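Local structure of acetyltransferase, GNAT family (Listeria monocytogenes str. 4b, 2OH1) at residues T22-I27 against H56-R61; Q123-A128 against Q153-Y158. The protein probably transfers an acetyl group from acetyl-coenzyme A to an acceptor that is not known, as a member of the GNAT acetyltransferase family. All coordinates share one frame; numbering follows the deposited sequence. Where two conformers were deposited one is given.

In the fold
From the N terminus the chain runs through strand 12-18 into helix 24-40, and interaction 1 closes a loop of largely helical chain when helix 58-63 comes back beside the first turn of that helix, just before strand 67-71. The chain then builds the middle of the mixed sheet and passes through strand 103-111 to helix 120-134. Interaction 2 closes a second loop by bringing helix 149-157 against that helix, with strand 139-145 between them in sequence. The two loops follow one another without nesting or crossing. Their centres lie about 24 Å apart, on opposite sides of the chain's centre, and each ties together a pair of helices.

Interaction 1 (T22-I27 against H56-R61); sequences TDRLKI and HNIEQR
The first turn of helix 24-40 lies beside the start of helix 58-63, the backbones coming closest at Arg-24 and Ile-58, whose CA atoms are 7.2 Å apart. Arg-24 reaches across with CG trans to the backbone N (chi1 179°), and its aliphatic part runs over one methyl of Ile-58: Arg-24 CD is 3.8 Å from Ile-58 CG2. The same CD meets the methylene of Glu-59, with Arg-24 CD to Glu-59 CG also 3.8 Å, so one carbon of the arginine touches two successive residues of the other helix. A bend about the CG-CD bond (chi3 51°) turns NE aside, and the charged ends pair only loosely. Glu-59 OE2 is 3.9 Å from Arg-24 NE, a long salt bridge: the carboxylate oxygen sits far off the guanidinium plane, so charge and not a directed N-H bond holds the pair; the two planar groups are 34° apart. On the buried side Ile-58 uses its other branch, placing CD1 3.9 Å from Ile-27 CG2. Both isoleucines also rest on Val-67 of strand 67-71. Asp-23 forms a salt bridge with Arg-17, and Arg-61 with Asp-54 and Glu-66. The packing, apolar toward strand 67-71 and charged toward the outside, belongs to the N-terminal unit of the GNAT fold, whose helical segment between strands 12-18 and 67-71 packs on the sheet.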
loop_
_atom_site.group_PDB
_atom_site.type_symbol
_atom_site.label_atom_id
_atom_site.label_comp_id
_atom_site.label_asym_id
_atom_site.label_seq_id
_atom_site.Cartn_x
_atom_site.Cartn_y
_atom_site.Cartn_z
ATOM N N THR A 22 -10.757 12.549 11.853
ATOM C CA THR A 22 -12.157 12.262 11.656
ATOM C C THR A 22 -12.429 11.140 10.665
ATOM O O THR A 22 -13.536 10.683 10.556
ATOM C CB THR A 22 -12.886 13.553 11.218
ATOM O OG1 THR A 22 -12.160 14.158 10.154
ATOM C CG2 THR A 22 -13.072 14.528 12.412
ATOM N N ASP A 23 -11.412 10.692 9.942
ATOM C CA ASP A 23 -11.529 9.549 9.021
ATOM C C ASP A 23 -11.392 8.209 9.666
ATOM O O ASP A 23 -11.567 7.178 8.987
ATOM C CB ASP A 23 -10.527 9.691 7.892
ATOM C CG ASP A 23 -10.756 10.936 7.055
ATOM O OD1 ASP A 23 -11.879 11.170 6.572
ATOM O OD2 ASP A 23 -9.797 11.696 6.830
ATOM N N ARG A 24 -11.005 8.181 10.948
ATOM C CA ARG A 24 -10.674 6.930 11.624
ATOM C C ARG A 24 -11.738 5.876 11.529
ATOM O O ARG A 24 -11.472 4.732 11.185
ATOM C CB ARG A 24 -10.307 7.141 13.099
ATOM C CG ARG A 24 -9.979 5.806 13.784
ATOM C CD ARG A 24 -9.447 5.982 15.191
ATOM N NE ARG A 24 -10.341 6.850 15.920
ATOM C CZ ARG A 24 -11.492 6.460 16.475
ATOM N NH1 ARG A 24 -11.901 5.190 16.435
ATOM N NH2 ARG A 24 -12.254 7.373 17.062
ATOM N N LEU A 25 -12.949 6.244 11.836
ATOM C CA LEU A 25 -14.012 5.220 11.979
ATOM C C LEU A 25 -14.302 4.619 10.620
ATOM O O LEU A 25 -14.485 3.391 10.491
ATOM C CB LEU A 25 -15.274 5.784 12.649
ATOM C CG LEU A 25 -15.153 5.861 14.168
ATOM C CD1 LEU A 25 -16.462 6.404 14.761
ATOM C CD2 LEU A 25 -14.808 4.522 14.807
ATOM N N LYS A 26 -14.231 5.411 9.568
ATOM C CA LYS A 26 -14.415 4.935 8.234
ATOM C C LYS A 26 -13.286 4.018 7.720
ATOM O O LYS A 26 -13.545 3.032 7.023
ATOM C CB LYS A 26 -14.507 6.121 7.317
ATOM C CG LYS A 26 -14.833 5.780 5.902
ATOM C CD LYS A 26 -15.647 6.921 5.220
ATOM C CE LYS A 26 -16.248 6.515 3.833
ATOM N NZ LYS A 26 -16.597 7.749 2.982
ATOM N N ILE A 27 -12.033 4.347 8.043
ATOM C CA ILE A 27 -10.929 3.464 7.748
ATOM C C ILE A 27 -11.052 2.137 8.501
ATOM O O ILE A 27 -10.800 1.086 7.922
ATOM C CB ILE A 27 -9.580 4.120 8.110
ATOM C CG1 ILE A 27 -9.430 5.415 7.278
ATOM C CG2 ILE A 27 -8.436 3.109 7.898
ATOM C CD1 ILE A 27 -8.380 6.413 7.808
ATOM N N HIS A 56 -4.955 -1.453 15.274
ATOM C CA HIS A 56 -4.492 -1.180 16.640
ATOM C C HIS A 56 -3.703 0.135 16.743
ATOM O O HIS A 56 -3.632 0.695 17.819
ATOM C CB HIS A 56 -3.680 -2.337 17.160
ATOM C CG HIS A 56 -4.501 -3.568 17.316
ATOM N ND1 HIS A 56 -5.431 -3.697 18.330
ATOM C CD2 HIS A 56 -4.625 -4.669 16.536
ATOM C CE1 HIS A 56 -6.026 -4.871 18.211
ATOM N NE2 HIS A 56 -5.562 -5.481 17.131
ATOM N N ASN A 57 -3.110 0.579 15.617
ATOM C CA ASN A 57 -2.263 1.763 15.616
ATOM C C ASN A 57 -2.725 2.777 14.580
ATOM O O ASN A 57 -1.921 3.638 14.150
ATOM C CB ASN A 57 -0.834 1.330 15.268
ATOM C CG ASN A 57 -0.330 0.268 16.213
ATOM O OD1 ASN A 57 -0.074 0.578 17.398
ATOM N ND2 ASN A 57 -0.266 -0.985 15.736
ATOM N N ILE A 58 -4.000 2.721 14.215
ATOM C CA ILE A 58 -4.487 3.614 13.177
ATOM C C ILE A 58 -4.302 5.095 13.505
ATOM O O ILE A 58 -4.004 5.907 12.601
ATOM C CB ILE A 58 -5.948 3.284 12.829
ATOM C CG1 ILE A 58 -6.377 4.008 11.550
ATOM C CG2 ILE A 58 -6.824 3.483 14.041
ATOM C CD1 ILE A 58 -5.493 3.734 10.301
ATOM N N GLU A 59 -4.396 5.472 14.778
ATOM C CA GLU A 59 -4.255 6.909 15.128
ATOM C C GLU A 59 -2.843 7.377 14.818
ATOM O O GLU A 59 -2.651 8.508 14.334
ATOM C CB GLU A 59 -4.673 7.176 16.563
ATOM C CG GLU A 59 -6.166 6.904 16.758
ATOM C CD GLU A 59 -6.718 7.257 18.125
ATOM O OE1 GLU A 59 -6.395 8.358 18.633
ATOM O OE2 GLU A 59 -7.533 6.446 18.663
ATOM N N GLN A 60 -1.853 6.543 15.082
ATOM C CA GLN A 60 -0.487 6.951 14.816
ATOM C C GLN A 60 -0.189 6.885 13.316
ATOM O O GLN A 60 0.560 7.716 12.786
ATOM C CB GLN A 60 0.501 6.096 15.618
ATOM C CG GLN A 60 1.929 6.545 15.499
ATOM C CD GLN A 60 2.215 7.824 16.301
ATOM O OE1 GLN A 60 1.360 8.335 17.032
ATOM N NE2 GLN A 60 3.431 8.344 16.151
ATOM N N ARG A 61 -0.794 5.947 12.614
ATOM C CA ARG A 61 -0.707 5.995 11.120
ATOM C C ARG A 61 -1.231 7.341 10.568
ATOM O O ARG A 61 -0.582 7.994 9.748
ATOM C CB ARG A 61 -1.471 4.884 10.445
ATOM C CG ARG A 61 -1.011 3.512 10.795
ATOM C CD ARG A 61 0.245 3.061 10.017
ATOM N NE ARG A 61 1.432 3.567 10.604
ATOM C CZ ARG A 61 1.962 3.181 11.758
ATOM N NH1 ARG A 61 1.407 2.195 12.480
ATOM N NH2 ARG A 61 3.074 3.759 12.190
#

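Interaction 2 (Q123-A128 against Q153-Y158); sequences QMIYFA and QMYVRY
Ile-125 pushes its CD1 methyl against the rim of the Tyr-158 ring, near the ring plane, 3.7 Å from Tyr-158 CD2 and 4.0 Å from Tyr-158 CE2. The isoleucine chain is extended (chi2 171°), carrying this methyl out from helix 120-134 to meet the tyrosine about at a right angle. The same methyl also lies at the edge of a second ring, more loosely, with Ile-125 CD1 4.5 Å from Tyr-155 CE1. Strand 103-111, helix 120-134 and strand 139-145 form a beta-alpha-beta crossover whose strands are parallel neighbours, and helix 149-157 follows it; in GNAT relatives the loop corresponding to that between strand 103-111 and helix 120-134 commonly binds the coenzyme A pyrophosphate. Ile-125 also touches Leu-106 of strand 103-111, and Tyr-155 lies on Leu-142 and Cys-144 of strand 139-145. A face of the Tyr-158 ring is covered by Met-154, a selenomethionine four residues earlier in helix 149-157, whose CG sits 3.5 Å above the ring plane, displaced from the ring centre. The phenol is held at its far end by a hydrogen bond between Tyr-158 OH and Ser-121 OG, near the start of helix 120-134.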
loop_
_atom_site.group_PDB
_atom_site.type_symbol
_atom_site.label_atom_id
_atom_site.label_comp_id
_atom_site.label_asym_id
_atom_site.label_seq_id
_atom_site.Cartn_x
_atom_site.Cartn_y
_atom_site.Cartn_z
ATOM N N GLN A 123 -2.293 3.720 -9.626
ATOM C CA GLN A 123 -2.293 5.141 -9.378
ATOM C C GLN A 123 -2.082 5.453 -7.895
ATOM O O GLN A 123 -1.525 6.503 -7.558
ATOM C CB GLN A 123 -3.587 5.812 -9.862
ATOM C CG GLN A 123 -3.932 5.576 -11.316
ATOM C CD GLN A 123 -2.759 5.844 -12.247
ATOM O OE1 GLN A 123 -2.069 6.841 -12.102
ATOM N NE2 GLN A 123 -2.519 4.932 -13.187
HETATM N N MSE A 124 -2.574 4.582 -7.001
HETATM C CA MSE A 124 -2.309 4.735 -5.572
HETATM C C MSE A 124 -0.798 4.652 -5.303
HETATM O O MSE A 124 -0.207 5.495 -4.635
HETATM C CB MSE A 124 -3.086 3.714 -4.766
HETATM C CG MSE A 124 -4.546 3.955 -4.934
HETATM SE SE MSE A 124 -5.760 2.582 -4.368
HETATM C CE MSE A 124 -5.252 2.748 -2.659
ATOM N N ILE A 125 -0.154 3.629 -5.878
ATOM C CA ILE A 125 1.293 3.492 -5.714
ATOM C C ILE A 125 2.018 4.686 -6.375
ATOM O O ILE A 125 2.968 5.215 -5.790
ATOM C CB ILE A 125 1.742 2.187 -6.332
ATOM C CG1 ILE A 125 1.160 1.021 -5.538
ATOM C CG2 ILE A 125 3.326 2.102 -6.422
ATOM C CD1 ILE A 125 1.361 -0.308 -6.169
ATOM N N TYR A 126 1.596 5.132 -7.543
ATOM C CA TYR A 126 2.174 6.294 -8.206
ATOM C C TYR A 126 2.148 7.534 -7.308
ATOM O O TYR A 126 3.085 8.367 -7.301
ATOM C CB TYR A 126 1.433 6.570 -9.498
ATOM C CG TYR A 126 2.027 7.721 -10.281
ATOM C CD1 TYR A 126 3.321 7.645 -10.802
ATOM C CD2 TYR A 126 1.297 8.896 -10.498
ATOM C CE1 TYR A 126 3.872 8.696 -11.524
ATOM C CE2 TYR A 126 1.837 9.953 -11.225
ATOM C CZ TYR A 126 3.125 9.845 -11.729
ATOM O OH TYR A 126 3.679 10.904 -12.441
ATOM N N PHE A 127 1.067 7.700 -6.545
ATOM C CA PHE A 127 1.006 8.797 -5.598
ATOM C C PHE A 127 2.137 8.690 -4.520
ATOM O O PHE A 127 2.772 9.681 -4.169
ATOM C CB PHE A 127 -0.409 8.875 -4.972
ATOM C CG PHE A 127 -0.532 9.876 -3.924
ATOM C CD1 PHE A 127 -0.726 11.211 -4.251
ATOM C CD2 PHE A 127 -0.383 9.525 -2.595
ATOM C CE1 PHE A 127 -0.821 12.168 -3.233
ATOM C CE2 PHE A 127 -0.499 10.457 -1.589
ATOM C CZ PHE A 127 -0.706 11.770 -1.889
ATOM N N ALA A 128 2.380 7.478 -4.033
ATOM C CA ALA A 128 3.454 7.226 -3.060
ATOM C C ALA A 128 4.820 7.589 -3.704
ATOM O O ALA A 128 5.695 8.143 -3.020
ATOM C CB ALA A 128 3.427 5.756 -2.543
ATOM N N GLN A 153 2.936 -10.682 -10.323
ATOM C CA GLN A 153 2.901 -10.173 -11.717
ATOM C C GLN A 153 2.566 -8.680 -11.741
ATOM O O GLN A 153 3.136 -7.913 -12.514
ATOM C CB GLN A 153 1.899 -10.907 -12.600
ATOM C CG GLN A 153 2.313 -12.248 -13.001
ATOM C CD GLN A 153 1.190 -13.069 -13.668
ATOM O OE1 GLN A 153 0.085 -13.210 -13.130
ATOM N NE2 GLN A 153 1.508 -13.673 -14.793
HETATM N N MSE A 154 1.637 -8.293 -10.862
HETATM C CA MSE A 154 1.163 -6.919 -10.822
HETATM C C MSE A 154 2.294 -5.979 -10.439
HETATM O O MSE A 154 2.552 -4.976 -11.066
HETATM C CB MSE A 154 -0.012 -6.811 -9.858
HETATM C CG MSE A 154 -0.600 -5.438 -9.879
HETATM SE SE MSE A 154 -1.903 -5.082 -8.477
HETATM C CE MSE A 154 -0.610 -4.638 -7.153
ATOM N N TYR A 155 3.011 -6.314 -9.378
ATOM C CA TYR A 155 4.100 -5.445 -8.980
ATOM C C TYR A 155 5.163 -5.281 -10.076
ATOM O O TYR A 155 5.703 -4.213 -10.290
ATOM C CB TYR A 155 4.732 -5.930 -7.667
ATOM C CG TYR A 155 3.776 -5.854 -6.491
ATOM C CD1 TYR A 155 3.070 -4.687 -6.233
ATOM C CD2 TYR A 155 3.621 -6.907 -5.624
ATOM C CE1 TYR A 155 2.231 -4.584 -5.116
ATOM C CE2 TYR A 155 2.781 -6.828 -4.542
ATOM C CZ TYR A 155 2.103 -5.660 -4.279
ATOM O OH TYR A 155 1.293 -5.612 -3.140
ATOM N N VAL A 156 5.485 -6.373 -10.751
ATOM C CA VAL A 156 6.441 -6.273 -11.859
ATOM C C VAL A 156 5.886 -5.371 -12.977
ATOM O O VAL A 156 6.575 -4.514 -13.514
ATOM C CB VAL A 156 6.813 -7.683 -12.362
ATOM C CG1 VAL A 156 7.671 -7.615 -13.692
ATOM C CG2 VAL A 156 7.448 -8.478 -11.207
ATOM N N ARG A 157 4.630 -5.572 -13.320
ATOM C CA ARG A 157 3.951 -4.786 -14.356
ATOM C C ARG A 157 3.962 -3.300 -13.996
ATOM O O ARG A 157 4.113 -2.450 -14.876
ATOM C CB ARG A 157 2.523 -5.266 -14.490
ATOM C CG ARG A 157 1.825 -4.734 -15.689
ATOM C CD ARG A 157 0.610 -5.569 -15.998
ATOM N NE ARG A 157 -0.402 -5.414 -14.965
ATOM C CZ ARG A 157 -0.835 -6.390 -14.164
ATOM N NH1 ARG A 157 -0.367 -7.627 -14.261
ATOM N NH2 ARG A 157 -1.775 -6.118 -13.267
ATOM N N TYR A 158 3.837 -3.001 -12.710
ATOM C CA TYR A 158 3.888 -1.621 -12.214
ATOM C C TYR A 158 5.299 -1.034 -12.092
ATOM O O TYR A 158 5.466 0.084 -11.609
ATOM C CB TYR A 158 3.191 -1.507 -10.860
ATOM C CG TYR A 158 1.681 -1.732 -10.814
ATOM C CD1 TYR A 158 0.880 -1.914 -11.950
ATOM C CD2 TYR A 158 1.032 -1.638 -9.573
ATOM C CE1 TYR A 158 -0.515 -2.090 -11.820
ATOM C CE2 TYR A 158 -0.315 -1.803 -9.455
ATOM C CZ TYR A 158 -1.083 -2.020 -10.558
ATOM O OH TYR A 158 -2.449 -2.156 -10.420
#